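Long-range contact in undecaprenyl pyrophosphate synthase (Campylobacter jejuni, PDB 3UGS), which probably condenses isopentenyl diphosphate with allylic diphosphates to build the long cis-polyprenyl chain of undecaprenyl diphosphate, working as a homodimer with magnesium as cofactor: residues 132-137 and 182-187. Numbering follows the deposited sequence.
Sequences ISYGAR and SNFLLW. With FFT ((2Z,6Z)-3,7,11-trimethyldodeca-2,6,10-trien-1-yl dihydrogen phosphate), chain C.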
loop_
_atom_site.group_PDB
_atom_site.type_symbol
_atom_site.label_atom_id
_atom_site.label_comp_id
_atom_site.label_asym_id
_atom_site.label_seq_id
_atom_site.Cartn_x
_atom_site.Cartn_y
_atom_site.Cartn_z
ATOM N N ILE A 132 13.129 -10.943 2.720
ATOM C CA ILE A 132 13.602 -11.531 4.013
ATOM C C ILE A 132 14.189 -10.491 4.928
ATOM O O ILE A 132 15.098 -9.762 4.540
ATOM C CB ILE A 132 14.708 -12.592 3.857
ATOM C CG1 ILE A 132 14.408 -13.483 2.687
ATOM C CG2 ILE A 132 14.845 -13.421 5.122
ATOM C CD1 ILE A 132 15.633 -14.290 2.264
ATOM N N SER A 133 13.690 -10.476 6.157
ATOM C CA SER A 133 13.958 -9.365 7.068
ATOM C C SER A 133 13.723 -8.063 6.283
ATOM O O SER A 133 14.529 -7.161 6.237
ATOM C CB SER A 133 15.397 -9.390 7.587
ATOM O OG SER A 133 15.621 -8.237 8.400
ATOM N N TYR A 134 12.605 -8.046 5.613
ATOM C CA TYR A 134 12.235 -6.952 4.723
ATOM C C TYR A 134 11.029 -6.177 5.229
ATOM O O TYR A 134 10.054 -6.714 5.695
ATOM C CB TYR A 134 11.947 -7.454 3.311
ATOM C CG TYR A 134 11.239 -6.453 2.468
ATOM C CD1 TYR A 134 11.934 -5.677 1.542
ATOM C CD2 TYR A 134 9.883 -6.232 2.627
ATOM C CE1 TYR A 134 11.281 -4.724 0.772
ATOM C CE2 TYR A 134 9.236 -5.287 1.884
ATOM C CZ TYR A 134 9.925 -4.534 0.953
ATOM O OH TYR A 134 9.239 -3.579 0.203
ATOM N N GLY A 135 11.112 -4.878 5.093
ATOM C CA GLY A 135 9.961 -4.021 5.302
ATOM C C GLY A 135 9.958 -2.900 4.293
ATOM O O GLY A 135 11.031 -2.419 3.898
ATOM N N ALA A 136 8.759 -2.480 3.892
ATOM C CA ALA A 136 8.600 -1.471 2.802
ATOM C C ALA A 136 9.102 -0.138 3.272
ATOM O O ALA A 136 9.767 0.588 2.564
ATOM C CB ALA A 136 7.155 -1.343 2.337
ATOM N N ARG A 137 8.756 0.171 4.503
ATOM C CA ARG A 137 9.130 1.463 5.081
ATOM C C ARG A 137 10.662 1.566 5.149
ATOM O O ARG A 137 11.256 2.559 4.801
ATOM C CB ARG A 137 8.508 1.685 6.462
ATOM C CG ARG A 137 7.053 2.129 6.426
ATOM C CD ARG A 137 6.473 2.192 7.835
ATOM N NE ARG A 137 5.045 2.574 7.877
ATOM C CZ ARG A 137 4.431 3.044 8.963
ATOM N NH1 ARG A 137 5.106 3.193 10.073
ATOM N NH2 ARG A 137 3.141 3.346 8.946
ATOM N N SER A 182 0.623 -5.523 5.023
ATOM C CA SER A 182 1.620 -5.787 6.050
ATOM C C SER A 182 3.039 -5.421 5.635
ATOM O O SER A 182 3.914 -6.260 5.552
ATOM C CB SER A 182 1.569 -7.243 6.468
ATOM O OG SER A 182 0.370 -7.461 7.157
ATOM N N ASN A 183 3.241 -4.144 5.375
ATOM C CA ASN A 183 4.594 -3.576 5.083
ATOM C C ASN A 183 5.298 -4.242 3.899
ATOM O O ASN A 183 6.525 -4.342 3.839
ATOM C CB ASN A 183 5.495 -3.658 6.317
ATOM C CG ASN A 183 6.510 -2.519 6.397
ATOM O OD1 ASN A 183 6.453 -1.573 5.621
ATOM N ND2 ASN A 183 7.447 -2.614 7.333
ATOM N N PHE A 184 4.469 -4.714 2.974
ATOM C CA PHE A 184 4.949 -5.433 1.792
ATOM C C PHE A 184 4.894 -4.575 0.539
ATOM O O PHE A 184 3.829 -4.307 -0.013
ATOM C CB PHE A 184 4.198 -6.766 1.588
ATOM C CG PHE A 184 4.853 -7.697 0.592
ATOM C CD1 PHE A 184 6.220 -7.903 0.581
ATOM C CD2 PHE A 184 4.085 -8.383 -0.331
ATOM C CE1 PHE A 184 6.802 -8.759 -0.344
ATOM C CE2 PHE A 184 4.658 -9.226 -1.259
ATOM C CZ PHE A 184 6.021 -9.420 -1.260
ATOM N N LEU A 185 6.077 -4.155 0.094
ATOM C CA LEU A 185 6.209 -3.441 -1.205
ATOM C C LEU A 185 5.216 -2.268 -1.401
ATOM O O LEU A 185 4.602 -2.045 -2.457
ATOM C CB LEU A 185 5.972 -4.416 -2.336
ATOM C CG LEU A 185 6.928 -5.626 -2.389
ATOM C CD1 LEU A 185 6.464 -6.591 -3.476
ATOM C CD2 LEU A 185 8.382 -5.164 -2.577
ATOM N N LEU A 186 5.073 -1.488 -0.361
ATOM C CA LEU A 186 4.099 -0.363 -0.393
ATOM C C LEU A 186 4.319 0.612 -1.563
ATOM O O LEU A 186 3.401 1.041 -2.269
ATOM C CB LEU A 186 4.094 0.368 0.934
ATOM C CG LEU A 186 3.622 -0.524 2.115
ATOM C CD1 LEU A 186 3.839 0.166 3.488
ATOM C CD2 LEU A 186 2.163 -0.959 1.938
ATOM N N TRP A 187 5.556 1.003 -1.734
ATOM C CA TRP A 187 5.884 1.988 -2.780
ATOM C C TRP A 187 5.523 1.472 -4.169
ATOM O O TRP A 187 4.857 2.119 -4.986
ATOM C CB TRP A 187 7.349 2.366 -2.723
ATOM C CG TRP A 187 7.762 3.387 -3.748
ATOM C CD1 TRP A 187 8.007 3.195 -5.083
ATOM C CD2 TRP A 187 8.003 4.801 -3.511
ATOM N NE1 TRP A 187 8.371 4.371 -5.664
ATOM C CE2 TRP A 187 8.408 5.353 -4.764
ATOM C CE3 TRP A 187 7.965 5.620 -2.387
ATOM C CZ2 TRP A 187 8.734 6.658 -4.894
ATOM C CZ3 TRP A 187 8.258 6.927 -2.524
ATOM C CH2 TRP A 187 8.657 7.448 -3.756
HETATM O O3 FFT C . -0.587 -9.879 7.282
HETATM P P FFT C . -0.085 -11.120 7.970
HETATM O O1 FFT C . -0.564 -12.385 7.325
HETATM O O2 FFT C . -0.244 -11.005 9.475
HETATM O O FFT C . 1.520 -11.203 7.760
HETATM C C14 FFT C . 2.086 -11.516 6.470
HETATM C C13 FFT C . 3.586 -11.326 6.472
HETATM C C11 FFT C . 4.435 -12.296 6.147
HETATM C C12 FFT C . 5.897 -12.054 6.175
HETATM C C10 FFT C . 3.958 -13.632 5.647
HETATM C C9 FFT C . 4.509 -14.772 6.455
HETATM C C8 FFT C . 3.756 -16.045 6.117
HETATM C C6 FFT C . 4.359 -17.083 5.506
HETATM C C7 FFT C . 3.616 -18.362 5.195
HETATM C C5 FFT C . 5.810 -16.973 5.130
HETATM C C4 FFT C . 6.376 -18.371 5.211
HETATM C C3 FFT C . 7.886 -18.377 5.210
HETATM C C1 FFT C . 8.539 -19.527 4.915
HETATM C C2 FFT C . 7.764 -20.794 4.589
HETATM C C FFT C . 10.054 -19.524 4.911
#
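At the start of helix 136-149 in this cis-prenyltransferase, just past the C-terminal end of central-sheet strand 126-134, Asn183 from the substrate-binding loop accepts hydrogen bonds from the first two backbone N-H groups of the helix, those of Ala136 and Arg137. A residue distant in sequence thus serves a helix N-terminus from outside, with both its backbone carbonyl and its side-chain amide oxygen. The straightest bond runs from Arg137 N to Asn183 OD1, 3.1 Å long with an N-H...O angle of 155°, the donor tilted from the amide plane. Ala136 N is shared: it donates to Asn183 O at 2.9 Å from above the carbonyl plane, and weakly to OD1. Both oxygens of Asn183 thus face the positive end of the helix dipole, which would favour them electrostatically. The amide's other end, ND2, lies 3.5 Å from Gly135 CA, at the N-cap position, and is hydrogen-bonded to Glu62, assigned to the substrate-binding site; donors at OD1 and an acceptor at ND2 are together consistent with this orientation of the amide. One residue earlier, Ser182 OG donates to phosphate oxygen O3 of the bound farnesyl monophosphate at 2.6 Å, so the loop joins the ligand pocket to the helix start. Beside these bonds the packing is largely apolar. Ala136 CB points at the loop and rests on Leu186 CG at 3.6 Å. With CG anti to the backbone N (chi1 165°), the Tyr134 ring extends toward the loop and its hydroxyl, which also hydrogen-bonds Glu139, reaches Leu185; Leu185 N makes a weak bond to OH near the ring plane, while Leu185 CD2 lies 3.9 Å from Tyr134 CZ.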